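Local coordinates for protein beta-galactosidase (Geobacillus stearothermophilus, PDB 4OIF) that probably hydrolyses terminal non-reducing beta-D-galactose residues of beta-D-galactosides, working inside the cell as a zinc-binding homotrimer of the GH42 family, at residues W423-A428 with A473-L478; P265-D270 with Y417-N422; V619-H624 with V654-V659; D639-M644 with R680-R685. All coordinates share one frame; numbering follows the deposited sequence.

Contact 1 of 4, residues W423-A428 with A473-L478; sequences WALNDA and APMLYL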
# COMPACT_ATOMS: atom_id res chain seq x y z
N TRP A 423 8.09 10.90 -19.42
CA TRP A 423 8.37 9.47 -19.31
C TRP A 423 9.77 9.19 -18.73
O TRP A 423 9.93 8.51 -17.71
CB TRP A 423 8.23 8.79 -20.67
CG TRP A 423 6.81 8.77 -21.19
CD1 TRP A 423 5.67 8.99 -20.48
CD2 TRP A 423 6.39 8.52 -22.55
NE1 TRP A 423 4.57 8.89 -21.29
CE2 TRP A 423 4.98 8.60 -22.56
CE3 TRP A 423 7.06 8.23 -23.74
CZ2 TRP A 423 4.23 8.41 -23.73
CZ3 TRP A 423 6.31 8.04 -24.90
CH2 TRP A 423 4.92 8.13 -24.88
N ALA A 424 10.78 9.74 -19.39
CA ALA A 424 12.16 9.41 -19.07
C ALA A 424 12.54 9.94 -17.69
O ALA A 424 13.19 9.24 -16.90
CB ALA A 424 13.09 9.96 -20.15
N LEU A 425 12.12 11.15 -17.38
CA LEU A 425 12.41 11.71 -16.07
C LEU A 425 11.71 10.89 -14.98
O LEU A 425 12.29 10.67 -13.93
CB LEU A 425 11.98 13.17 -15.99
CG LEU A 425 12.11 13.82 -14.62
CD1 LEU A 425 13.53 13.74 -14.14
CD2 LEU A 425 11.65 15.27 -14.69
N ASN A 426 10.48 10.44 -15.24
CA ASN A 426 9.76 9.65 -14.24
C ASN A 426 10.39 8.28 -14.01
O ASN A 426 10.44 7.81 -12.87
CB ASN A 426 8.29 9.47 -14.64
CG ASN A 426 7.44 10.66 -14.26
OD1 ASN A 426 7.82 11.47 -13.42
ND2 ASN A 426 6.28 10.78 -14.89
N ASP A 427 10.89 7.67 -15.07
CA ASP A 427 11.53 6.36 -14.98
C ASP A 427 12.93 6.38 -14.38
O ASP A 427 13.41 5.36 -13.88
CB ASP A 427 11.61 5.71 -16.35
CG ASP A 427 11.83 4.22 -16.26
OD1 ASP A 427 11.02 3.57 -15.58
OD2 ASP A 427 12.81 3.71 -16.85
N ALA A 428 13.58 7.53 -14.43
CA ALA A 428 14.98 7.66 -14.02
C ALA A 428 15.22 7.32 -12.55
O ALA A 428 14.43 7.66 -11.68
CB ALA A 428 15.49 9.07 -14.33
N ALA A 473 11.00 26.65 -20.71
CA ALA A 473 11.20 25.20 -20.79
C ALA A 473 11.81 24.64 -19.51
O ALA A 473 13.01 24.38 -19.45
CB ALA A 473 12.08 24.87 -21.98
N PRO A 474 10.99 24.43 -18.48
CA PRO A 474 11.51 23.96 -17.19
C PRO A 474 11.79 22.45 -17.17
O PRO A 474 11.06 21.68 -17.81
CB PRO A 474 10.38 24.30 -16.21
CG PRO A 474 9.40 25.12 -16.98
CD PRO A 474 9.56 24.76 -18.41
N MET A 475 12.82 22.05 -16.43
CA MET A 475 13.14 20.63 -16.23
C MET A 475 13.10 19.83 -17.53
O MET A 475 12.44 18.79 -17.61
CB MET A 475 12.17 20.00 -15.23
CG MET A 475 12.17 20.68 -13.89
SD MET A 475 11.05 19.87 -12.74
CE MET A 475 11.94 18.33 -12.53
N LEU A 476 13.76 20.35 -18.56
CA LEU A 476 13.81 19.66 -19.84
C LEU A 476 14.94 18.65 -19.80
O LEU A 476 15.89 18.74 -20.58
CB LEU A 476 14.00 20.66 -20.98
CG LEU A 476 13.72 20.07 -22.37
CD1 LEU A 476 12.29 19.59 -22.48
CD2 LEU A 476 14.03 21.10 -23.45
N TYR A 477 14.82 17.71 -18.86
CA TYR A 477 15.81 16.69 -18.56
C TYR A 477 16.27 15.96 -19.81
O TYR A 477 17.46 15.86 -20.08
CB TYR A 477 15.22 15.73 -17.53
CG TYR A 477 15.82 14.35 -17.42
CD1 TYR A 477 16.91 14.10 -16.60
CD2 TYR A 477 15.24 13.26 -18.08
CE1 TYR A 477 17.45 12.82 -16.47
CE2 TYR A 477 15.76 11.98 -17.95
CZ TYR A 477 16.87 11.77 -17.15
OH TYR A 477 17.40 10.51 -17.03
N LEU A 478 15.33 15.46 -20.59
CA LEU A 478 15.63 14.86 -21.87
C LEU A 478 15.44 15.87 -23.01
O LEU A 478 14.41 16.52 -23.10
CB LEU A 478 14.73 13.65 -22.10
CG LEU A 478 14.83 12.89 -23.43
CD1 LEU A 478 14.54 11.42 -23.20
CD2 LEU A 478 13.88 13.48 -24.49

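Contact 2 of 4, residues P265-D270 with Y417-N422; sequences PFQGLD and YDWENN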
# COMPACT_ATOMS: atom_id res chain seq x y z
N PRO A 265 -1.02 16.28 -17.88
CA PRO A 265 -1.34 15.66 -19.16
C PRO A 265 -1.41 14.15 -19.03
O PRO A 265 -0.66 13.57 -18.22
CB PRO A 265 -0.17 16.08 -20.05
CG PRO A 265 0.32 17.35 -19.45
CD PRO A 265 0.07 17.27 -17.98
N PHE A 266 -2.32 13.52 -19.77
CA PHE A 266 -2.42 12.07 -19.79
C PHE A 266 -1.04 11.50 -20.08
O PHE A 266 -0.34 11.97 -20.99
CB PHE A 266 -3.45 11.62 -20.83
CG PHE A 266 -3.58 10.13 -20.93
CD1 PHE A 266 -4.00 9.38 -19.85
CD2 PHE A 266 -3.30 9.48 -22.13
CE1 PHE A 266 -4.12 8.00 -19.94
CE2 PHE A 266 -3.43 8.10 -22.23
CZ PHE A 266 -3.83 7.36 -21.13
N GLN A 267 -0.63 10.51 -19.29
CA GLN A 267 0.72 9.99 -19.35
C GLN A 267 0.84 8.74 -20.19
O GLN A 267 1.94 8.33 -20.54
CB GLN A 267 1.25 9.71 -17.94
CG GLN A 267 1.63 10.96 -17.18
CD GLN A 267 2.41 11.92 -18.06
OE1 GLN A 267 3.58 11.68 -18.37
NE2 GLN A 267 1.75 12.99 -18.49
N GLY A 268 -0.30 8.15 -20.55
CA GLY A 268 -0.31 6.88 -21.26
C GLY A 268 -0.01 6.92 -22.75
O GLY A 268 0.28 5.89 -23.36
N LEU A 269 -0.10 8.11 -23.34
CA LEU A 269 0.08 8.27 -24.78
C LEU A 269 0.71 9.62 -25.09
O LEU A 269 0.45 10.61 -24.41
CB LEU A 269 -1.25 8.13 -25.52
CG LEU A 269 -1.94 6.77 -25.55
CD1 LEU A 269 -3.34 6.90 -26.11
CD2 LEU A 269 -1.11 5.78 -26.36
N ASP A 270 1.55 9.66 -26.12
CA ASP A 270 2.14 10.92 -26.54
C ASP A 270 1.15 11.68 -27.44
O ASP A 270 1.06 11.44 -28.64
CB ASP A 270 3.46 10.67 -27.26
CG ASP A 270 4.23 11.95 -27.52
OD1 ASP A 270 3.67 13.04 -27.31
OD2 ASP A 270 5.40 11.85 -27.93
N TYR A 417 6.45 21.75 -23.11
CA TYR A 417 6.20 20.48 -22.45
C TYR A 417 6.58 19.34 -23.39
O TYR A 417 6.41 19.46 -24.60
CB TYR A 417 4.73 20.38 -22.05
CG TYR A 417 4.32 19.02 -21.53
CD1 TYR A 417 4.69 18.62 -20.25
CD2 TYR A 417 3.56 18.15 -22.30
CE1 TYR A 417 4.31 17.39 -19.75
CE2 TYR A 417 3.18 16.91 -21.81
CZ TYR A 417 3.56 16.53 -20.53
OH TYR A 417 3.21 15.31 -20.00
N ASP A 418 7.11 18.25 -22.84
CA ASP A 418 7.50 17.10 -23.66
C ASP A 418 7.12 15.78 -22.96
O ASP A 418 7.56 15.51 -21.83
CB ASP A 418 9.00 17.16 -23.96
CG ASP A 418 9.43 16.15 -25.00
OD1 ASP A 418 9.22 16.40 -26.20
OD2 ASP A 418 10.00 15.11 -24.62
N TRP A 419 6.30 14.99 -23.65
CA TRP A 419 5.80 13.71 -23.13
C TRP A 419 6.93 12.72 -22.89
O TRP A 419 6.97 12.04 -21.86
CB TRP A 419 4.78 13.09 -24.10
CG TRP A 419 3.31 13.38 -23.77
CD1 TRP A 419 2.49 12.61 -22.99
CD2 TRP A 419 2.52 14.49 -24.22
NE1 TRP A 419 1.24 13.17 -22.93
CE2 TRP A 419 1.22 14.32 -23.67
CE3 TRP A 419 2.77 15.60 -25.04
CZ2 TRP A 419 0.18 15.24 -23.91
CZ3 TRP A 419 1.73 16.51 -25.27
CH2 TRP A 419 0.46 16.32 -24.71
N GLU A 420 7.84 12.63 -23.85
CA GLU A 420 8.94 11.69 -23.72
C GLU A 420 9.83 12.10 -22.55
O GLU A 420 10.30 11.25 -21.79
CB GLU A 420 9.71 11.58 -25.04
CG GLU A 420 8.93 10.78 -26.10
CD GLU A 420 9.59 10.72 -27.48
OE1 GLU A 420 10.57 11.46 -27.75
OE2 GLU A 420 9.13 9.91 -28.31
N ASN A 421 10.04 13.40 -22.37
CA ASN A 421 10.75 13.91 -21.21
C ASN A 421 10.07 13.54 -19.89
O ASN A 421 10.73 13.15 -18.93
CB ASN A 421 10.90 15.43 -21.31
CG ASN A 421 11.63 16.02 -20.12
OD1 ASN A 421 12.78 15.67 -19.85
ND2 ASN A 421 10.98 16.94 -19.42
N ASN A 422 8.75 13.66 -19.86
CA ASN A 422 7.98 13.22 -18.70
C ASN A 422 8.23 11.73 -18.40
O ASN A 422 8.56 11.36 -17.26
CB ASN A 422 6.49 13.49 -18.96
CG ASN A 422 5.70 13.70 -17.68
OD1 ASN A 422 6.13 13.30 -16.60
ND2 ASN A 422 4.54 14.32 -17.79
O HOH W 1 7.49 13.68 -26.68
O HOH W 2 6.63 9.29 -28.55

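Contact 3 of 4, residues V619-H624 with V654-V659; sequences VLFVKH and VLEEKV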
# COMPACT_ATOMS: atom_id res chain seq x y z
N VAL A 619 -5.09 40.65 -23.23
CA VAL A 619 -5.81 41.17 -24.38
C VAL A 619 -6.64 42.38 -23.95
O VAL A 619 -6.64 43.41 -24.61
CB VAL A 619 -6.70 40.09 -25.00
CG1 VAL A 619 -7.74 40.70 -25.91
CG2 VAL A 619 -5.84 39.06 -25.73
N LEU A 620 -7.33 42.28 -22.83
CA LEU A 620 -7.95 43.46 -22.24
C LEU A 620 -7.59 43.52 -20.77
O LEU A 620 -7.88 42.58 -20.03
CB LEU A 620 -9.47 43.44 -22.41
CG LEU A 620 -10.21 44.61 -21.73
CD1 LEU A 620 -9.96 45.93 -22.46
CD2 LEU A 620 -11.70 44.32 -21.63
N PHE A 621 -6.95 44.60 -20.36
CA PHE A 621 -6.62 44.75 -18.96
C PHE A 621 -7.87 44.95 -18.11
O PHE A 621 -8.72 45.78 -18.42
CB PHE A 621 -5.66 45.91 -18.73
CG PHE A 621 -5.37 46.15 -17.27
CD1 PHE A 621 -4.49 45.34 -16.58
CD2 PHE A 621 -6.02 47.17 -16.58
CE1 PHE A 621 -4.24 45.54 -15.23
CE2 PHE A 621 -5.78 47.37 -15.22
CZ PHE A 621 -4.89 46.56 -14.55
N VAL A 622 -8.00 44.16 -17.06
CA VAL A 622 -9.04 44.37 -16.08
C VAL A 622 -8.38 44.38 -14.71
O VAL A 622 -7.60 43.48 -14.40
CB VAL A 622 -10.12 43.27 -16.12
CG1 VAL A 622 -11.15 43.52 -15.03
CG2 VAL A 622 -10.77 43.20 -17.48
N LYS A 623 -8.67 45.39 -13.90
CA LYS A 623 -8.13 45.45 -12.54
C LYS A 623 -8.94 44.56 -11.61
O LYS A 623 -10.16 44.66 -11.55
CB LYS A 623 -8.13 46.90 -12.04
CG LYS A 623 -7.74 47.08 -10.59
CD LYS A 623 -7.42 48.54 -10.31
CE LYS A 623 -6.95 48.76 -8.88
NZ LYS A 623 -8.01 48.43 -7.88
N HIS A 624 -8.25 43.67 -10.89
CA HIS A 624 -8.92 42.70 -10.03
C HIS A 624 -7.97 42.09 -8.99
O HIS A 624 -6.75 42.20 -9.09
CB HIS A 624 -9.54 41.58 -10.88
CG HIS A 624 -8.54 40.77 -11.65
ND1 HIS A 624 -7.70 39.85 -11.05
CD2 HIS A 624 -8.23 40.75 -12.97
CE1 HIS A 624 -6.92 39.30 -11.96
NE2 HIS A 624 -7.23 39.83 -13.14
N VAL A 654 -12.41 46.20 -12.36
CA VAL A 654 -12.46 47.52 -13.00
C VAL A 654 -12.01 47.47 -14.46
O VAL A 654 -10.88 47.07 -14.76
CB VAL A 654 -11.60 48.57 -12.24
CG1 VAL A 654 -11.76 49.94 -12.88
CG2 VAL A 654 -11.99 48.64 -10.78
N LEU A 655 -12.90 47.90 -15.35
CA LEU A 655 -12.61 48.02 -16.78
C LEU A 655 -12.21 49.45 -17.10
O LEU A 655 -12.93 50.37 -16.71
CB LEU A 655 -13.84 47.63 -17.59
CG LEU A 655 -14.25 46.16 -17.71
CD1 LEU A 655 -15.75 46.05 -17.82
CD2 LEU A 655 -13.60 45.57 -18.94
N GLU A 656 -11.09 49.65 -17.78
CA GLU A 656 -10.64 51.01 -18.13
C GLU A 656 -11.24 51.49 -19.44
O GLU A 656 -11.62 52.65 -19.57
CB GLU A 656 -9.11 51.07 -18.21
CG GLU A 656 -8.42 51.04 -16.85
CD GLU A 656 -6.91 50.96 -16.96
OE1 GLU A 656 -6.38 50.86 -18.09
OE2 GLU A 656 -6.25 51.00 -15.91
N GLU A 657 -11.32 50.59 -20.41
CA GLU A 657 -11.96 50.89 -21.69
C GLU A 657 -13.40 50.39 -21.63
O GLU A 657 -13.72 49.57 -20.77
CB GLU A 657 -11.20 50.24 -22.85
CG GLU A 657 -9.84 50.89 -23.13
CD GLU A 657 -9.11 50.25 -24.30
OE1 GLU A 657 -8.65 49.10 -24.15
OE2 GLU A 657 -9.01 50.91 -25.36
N LYS A 658 -14.27 50.87 -22.50
CA LYS A 658 -15.66 50.40 -22.45
C LYS A 658 -15.90 49.23 -23.39
O LYS A 658 -15.25 49.06 -24.42
CB LYS A 658 -16.64 51.54 -22.76
CG LYS A 658 -16.09 52.64 -23.65
CD LYS A 658 -17.11 53.77 -23.79
CE LYS A 658 -17.52 54.30 -22.42
NZ LYS A 658 -18.33 55.55 -22.53
N VAL A 659 -16.85 48.40 -22.98
CA VAL A 659 -17.10 47.13 -23.61
C VAL A 659 -18.59 46.87 -23.55
O VAL A 659 -19.31 47.58 -22.85
CB VAL A 659 -16.36 45.99 -22.90
CG1 VAL A 659 -14.87 46.07 -23.15
CG2 VAL A 659 -16.66 46.06 -21.40

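Contact 4 of 4, residues D639-M644 with R680-R685; sequences DYVFIM and RVVEKR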
# COMPACT_ATOMS: atom_id res chain seq x y z
N ASP A 639 -12.60 41.71 -29.78
CA ASP A 639 -12.14 40.86 -28.71
C ASP A 639 -13.34 40.35 -27.90
O ASP A 639 -14.29 41.09 -27.66
CB ASP A 639 -11.14 41.61 -27.81
CG ASP A 639 -9.78 41.82 -28.48
OD1 ASP A 639 -9.35 40.95 -29.28
OD2 ASP A 639 -9.15 42.85 -28.20
N TYR A 640 -13.31 39.08 -27.54
CA TYR A 640 -14.27 38.50 -26.60
C TYR A 640 -13.54 38.17 -25.31
O TYR A 640 -12.64 37.35 -25.29
CB TYR A 640 -14.92 37.24 -27.15
CG TYR A 640 -15.74 37.44 -28.39
CD1 TYR A 640 -15.27 37.01 -29.63
CD2 TYR A 640 -16.98 38.05 -28.34
CE1 TYR A 640 -16.02 37.19 -30.78
CE2 TYR A 640 -17.74 38.22 -29.48
CZ TYR A 640 -17.25 37.79 -30.70
OH TYR A 640 -18.00 37.96 -31.84
N VAL A 641 -13.96 38.81 -24.24
CA VAL A 641 -13.24 38.75 -23.00
C VAL A 641 -14.10 38.14 -21.91
O VAL A 641 -15.24 38.51 -21.72
CB VAL A 641 -12.76 40.15 -22.60
CG1 VAL A 641 -11.91 40.09 -21.34
CG2 VAL A 641 -11.96 40.76 -23.77
N PHE A 642 -13.55 37.16 -21.20
CA PHE A 642 -14.23 36.49 -20.11
C PHE A 642 -13.63 36.94 -18.79
O PHE A 642 -12.43 36.77 -18.55
CB PHE A 642 -14.10 34.97 -20.24
CG PHE A 642 -14.84 34.37 -21.40
CD1 PHE A 642 -14.40 34.57 -22.70
CD2 PHE A 642 -15.95 33.58 -21.18
CE1 PHE A 642 -15.08 34.01 -23.78
CE2 PHE A 642 -16.64 33.01 -22.26
CZ PHE A 642 -16.21 33.23 -23.56
N ILE A 643 -14.48 37.50 -17.93
CA ILE A 643 -14.07 37.89 -16.59
C ILE A 643 -14.71 36.93 -15.58
O ILE A 643 -15.92 36.98 -15.33
CB ILE A 643 -14.47 39.34 -16.28
CG1 ILE A 643 -14.05 40.26 -17.45
CG2 ILE A 643 -13.84 39.79 -14.97
CD1 ILE A 643 -14.52 41.72 -17.31
N MET A 644 -13.89 36.07 -15.00
CA MET A 644 -14.37 34.93 -14.23
C MET A 644 -13.96 34.97 -12.76
O MET A 644 -12.78 35.03 -12.42
CB MET A 644 -13.87 33.63 -14.89
CG MET A 644 -14.28 33.51 -16.35
SD MET A 644 -13.42 32.21 -17.25
CE MET A 644 -11.75 32.85 -17.31
N ARG A 680 -18.55 37.33 -16.34
CA ARG A 680 -18.99 38.38 -17.21
C ARG A 680 -18.40 38.10 -18.58
O ARG A 680 -17.21 37.90 -18.71
CB ARG A 680 -18.52 39.73 -16.68
CG ARG A 680 -19.59 40.75 -16.65
CD ARG A 680 -20.66 40.47 -15.61
NE ARG A 680 -21.49 41.67 -15.51
CZ ARG A 680 -22.48 41.94 -16.34
NH1 ARG A 680 -22.79 41.06 -17.29
NH2 ARG A 680 -23.18 43.05 -16.23
N VAL A 681 -19.24 38.02 -19.60
CA VAL A 681 -18.71 37.83 -20.95
C VAL A 681 -18.92 39.10 -21.73
O VAL A 681 -20.04 39.60 -21.87
CB VAL A 681 -19.36 36.65 -21.67
CG1 VAL A 681 -18.74 36.47 -23.03
CG2 VAL A 681 -19.16 35.39 -20.85
N VAL A 682 -17.83 39.63 -22.23
CA VAL A 682 -17.79 41.01 -22.67
C VAL A 682 -17.20 41.12 -24.07
O VAL A 682 -16.40 40.30 -24.49
CB VAL A 682 -17.02 41.84 -21.61
CG1 VAL A 682 -15.79 42.51 -22.18
CG2 VAL A 682 -17.96 42.82 -20.97
N GLU A 683 -17.65 42.11 -24.82
CA GLU A 683 -17.20 42.28 -26.20
C GLU A 683 -16.58 43.65 -26.38
O GLU A 683 -17.09 44.65 -25.87
CB GLU A 683 -18.37 42.08 -27.17
CG GLU A 683 -18.04 42.36 -28.62
CD GLU A 683 -19.27 42.38 -29.50
OE1 GLU A 683 -19.18 42.89 -30.64
OE2 GLU A 683 -20.33 41.91 -29.05
N LYS A 684 -15.46 43.69 -27.08
CA LYS A 684 -14.77 44.96 -27.30
C LYS A 684 -14.41 45.12 -28.77
O LYS A 684 -13.61 44.36 -29.31
CB LYS A 684 -13.52 45.05 -26.44
CG LYS A 684 -12.79 46.36 -26.61
CD LYS A 684 -11.99 46.72 -25.39
CE LYS A 684 -11.18 47.98 -25.65
NZ LYS A 684 -10.10 47.76 -26.66
N ARG A 685 -15.02 46.11 -29.42
CA ARG A 685 -14.82 46.32 -30.85
C ARG A 685 -13.37 46.69 -31.15
O ARG A 685 -12.76 47.45 -30.41
CB ARG A 685 -15.75 47.40 -31.38
CG ARG A 685 -15.74 47.53 -32.90
CD ARG A 685 -16.26 46.25 -33.53
NE ARG A 685 -17.60 45.94 -33.03
CZ ARG A 685 -18.19 44.75 -33.17
NH1 ARG A 685 -17.56 43.76 -33.78
NH2 ARG A 685 -19.41 44.57 -32.68
O HOH W 3 -9.06 44.67 -26.20

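Contact 1 of 4, residues W423-A428 with A473-L478
Tyr-477 lays its ring along the last turn of helix 419-427, and most of this buried contact is built around that ring. Its CG is anti to the backbone N (chi1 158°), which carries the phenol out of loop 473-478 and across to the helix. Leu-425 meets it with CG also anti to its own N (chi1 175°). Its CD1 methyl comes down over one face as a CH-pi contact, 4.3 Å from the Tyr-477 ring centroid and displaced toward the rim. Behind that methyl, Leu-425 CB packs on Tyr-477 CD2 at 3.9 Å.

The second branch of the leucine has a different partner. Leu-425 CD2 meets Met-475 CE at 3.8 Å, the two side chains crossing at about a right angle. Met-475 delivers this methyl through a chain that is extended at chi2 and then bends at chi3 (68°). On the helix, Ala-424 CB touches two loop residues, Leu-478 CD1 at 3.7 Å and Tyr-477 CE2 at 4.0 Å. Just past the helix end, Ala-428 CB approaches Tyr-477 OH obliquely, at 3.6 Å.

That hydroxyl finds its polar partners elsewhere: Asp-510 of the same chain and Lys-371 of the second subunit, whose Phe-372 also packs on Tyr-477. Within the trimerisation domain, then, the two segments meet by methyls and a ring face, while one turn earlier Asn-421 supplies polar bonds to the loop. The buried phenol oxygen is satisfied by a carboxylate and an ammonium group, which would be expected to polarise it, and so the same side chain that fills the helix-loop joint also reaches the subunit interface.

Contact 2 of 4, residues P265-D270 with Y417-N422
In the tight half of this contact the indole of Trp-419 is sandwiched. Asp-270 CA lies over one face as a CH-pi contact, 4.0 Å from the centroid of the five-membered ring, and the edge of the Tyr-417 ring, at CE2, sits over the centre of the opposite face. In the ring plane, Trp-419 NE1 donates to Phe-266 O at 2.8 Å, almost along the C=O axis. With both faces and the N-H engaged, the indole is held in position and rotation.

Close by, Pro-265 CG comes over the Tyr-417 ring, 3.5 Å from CZ. Tyr-417 OH receives two N-H bonds, each in the plane of its donor amide: Gln-267 NE2 at 3.1 Å and Asn-422 ND2 at 2.8 Å. Gln-267, bent at chi2, also gives NE2 to Pro-265 O in a very short bond of 2.5 Å.

The other side is looser and wet. A water accepts from Glu-420 N and donates to Asp-270 OD2, with a weak bond to Asp-418 OD1. A second water lies between Asp-270 OD2 and Glu-420 OE2, like charges 4.2 Å apart. Ser-272 and Arg-226 respectively give these two carboxylates stronger partners.

The contact joins the loop after the short strand 264-265, which pairs antiparallel with barrel strand 252-259, to the start of helix 419-427, with helices 296-312 and 438-451 packed alongside; Phe-266 lies about 7 Å, side chain to side chain, from Glu-158, the predicted proton donor.

Contact 3 of 4, residues V619-H624 with V654-V659
Leu-620 turns CG anti to its backbone N (chi1 176°), while Leu-655 puts CG anti to its carbonyl carbon (chi1 -74°), and these two choices bring their CD2 methyls together at 3.5 Å with the side chains crossed at about a right angle. The same Leu-620 CD2 meets Val-659 CG1 tip to tip at 3.9 Å. It can touch both because the second segment turns a corner at Glu-656 and Glu-657. Leu-655 CD2 also reaches Val-622 CG2 at 4.0 Å, the two side chains lying side by side.

The backbone joint is short. Lys-623 N donates to Val-654 O at 2.9 Å and Val-654 N returns a bond to Lys-623 O at 2.8 Å, each in the carbonyl plane on a lone pair, as in an antiparallel hydrogen-bonded pair. On the face of Lys-623 and Val-654 the two CB atoms touch. Elsewhere, Glu-656 OE2 approaches Phe-621 CE2 obliquely at 3.7 Å.

Leu-620 and Val-622 go on to pack against Val-641 and Ile-643 of the facing sheet, so the C-terminal domain is layered as a beta sandwich here. Two backbone bonds set the edge strand, apolar methyls fill the inside, and Glu-656 and Glu-657 stay at the exposed border, where Glu-657 pairs with Lys-684.

Contact 4 of 4, residues D639-M644 with R680-R685
Val-682 O is gripped by one hydrogen bond, from Val-641 N at 2.9 Å and nearly straight (176°). A weaker CA-H...O contact backs it, Tyr-640 CA lying 3.5 Å from Val-682 O. Arg-680 O is held likewise by Ile-643 N, with Phe-642 CA behind. Three hydrogen-bonded pairs, Asp-639 with Lys-684, Val-641 with Val-682 and Ile-643 with Arg-680, contribute two N-H...O bonds each to a regular antiparallel ladder.

On the face bearing Tyr-640 and Phe-642, Val-681 lies side by side with the Phe-642 ring. Its CG1 sits over the ring face, 4.2 Å from the centroid, while Val-681 CG2 touches Phe-642 CD2 at 3.7 Å; helix 341-351 packs on the same phenylalanine. Farther along, Glu-683 OE1 forms a salt bridge with Arg-685 NH2 of its own strand, 2.7 Å away.

The other face carries Val-641 CB against Val-682 CG1 at 3.9 Å. Asp-639 OD2 and Lys-684 NZ do not meet directly; one water donates to the first and accepts from the second. Gln-634 and Arg-686 hold Asp-639 OD1.

The chemistry is thus backbone-led: the ladder fixes two neighbouring interior strands of the five-stranded sheet, apolar side chains cover both faces, and charges lie at both ends, Arg-680 paired with Asp-661 at one and Asp-639, Glu-683 and Lys-684 held at the other.

How the contacts relate
From the N terminus, contact 2 comes first: its loop runs from 265-270 through the rest of the barrel to 417-422, tying the catalytic domain to the trimerisation domain. Contact 1 opens directly afterwards on the same helix, 419-427, and closes a shorter loop at 473-478. The two touch, through Trp-423 NE1 with Gln-267 O and Leu-478 N with Asn-421 OD1, so helix 419-427 links barrel and loop. Contacts 3 and 4 follow in series, with centres over 30 Å from the first pair. They alternate along the chain and therefore cross, as 619-624, 639-644, 654-659 and 680-685: contact 4 joins strands within one C-terminal sheet, and contact 3 links the two sheets.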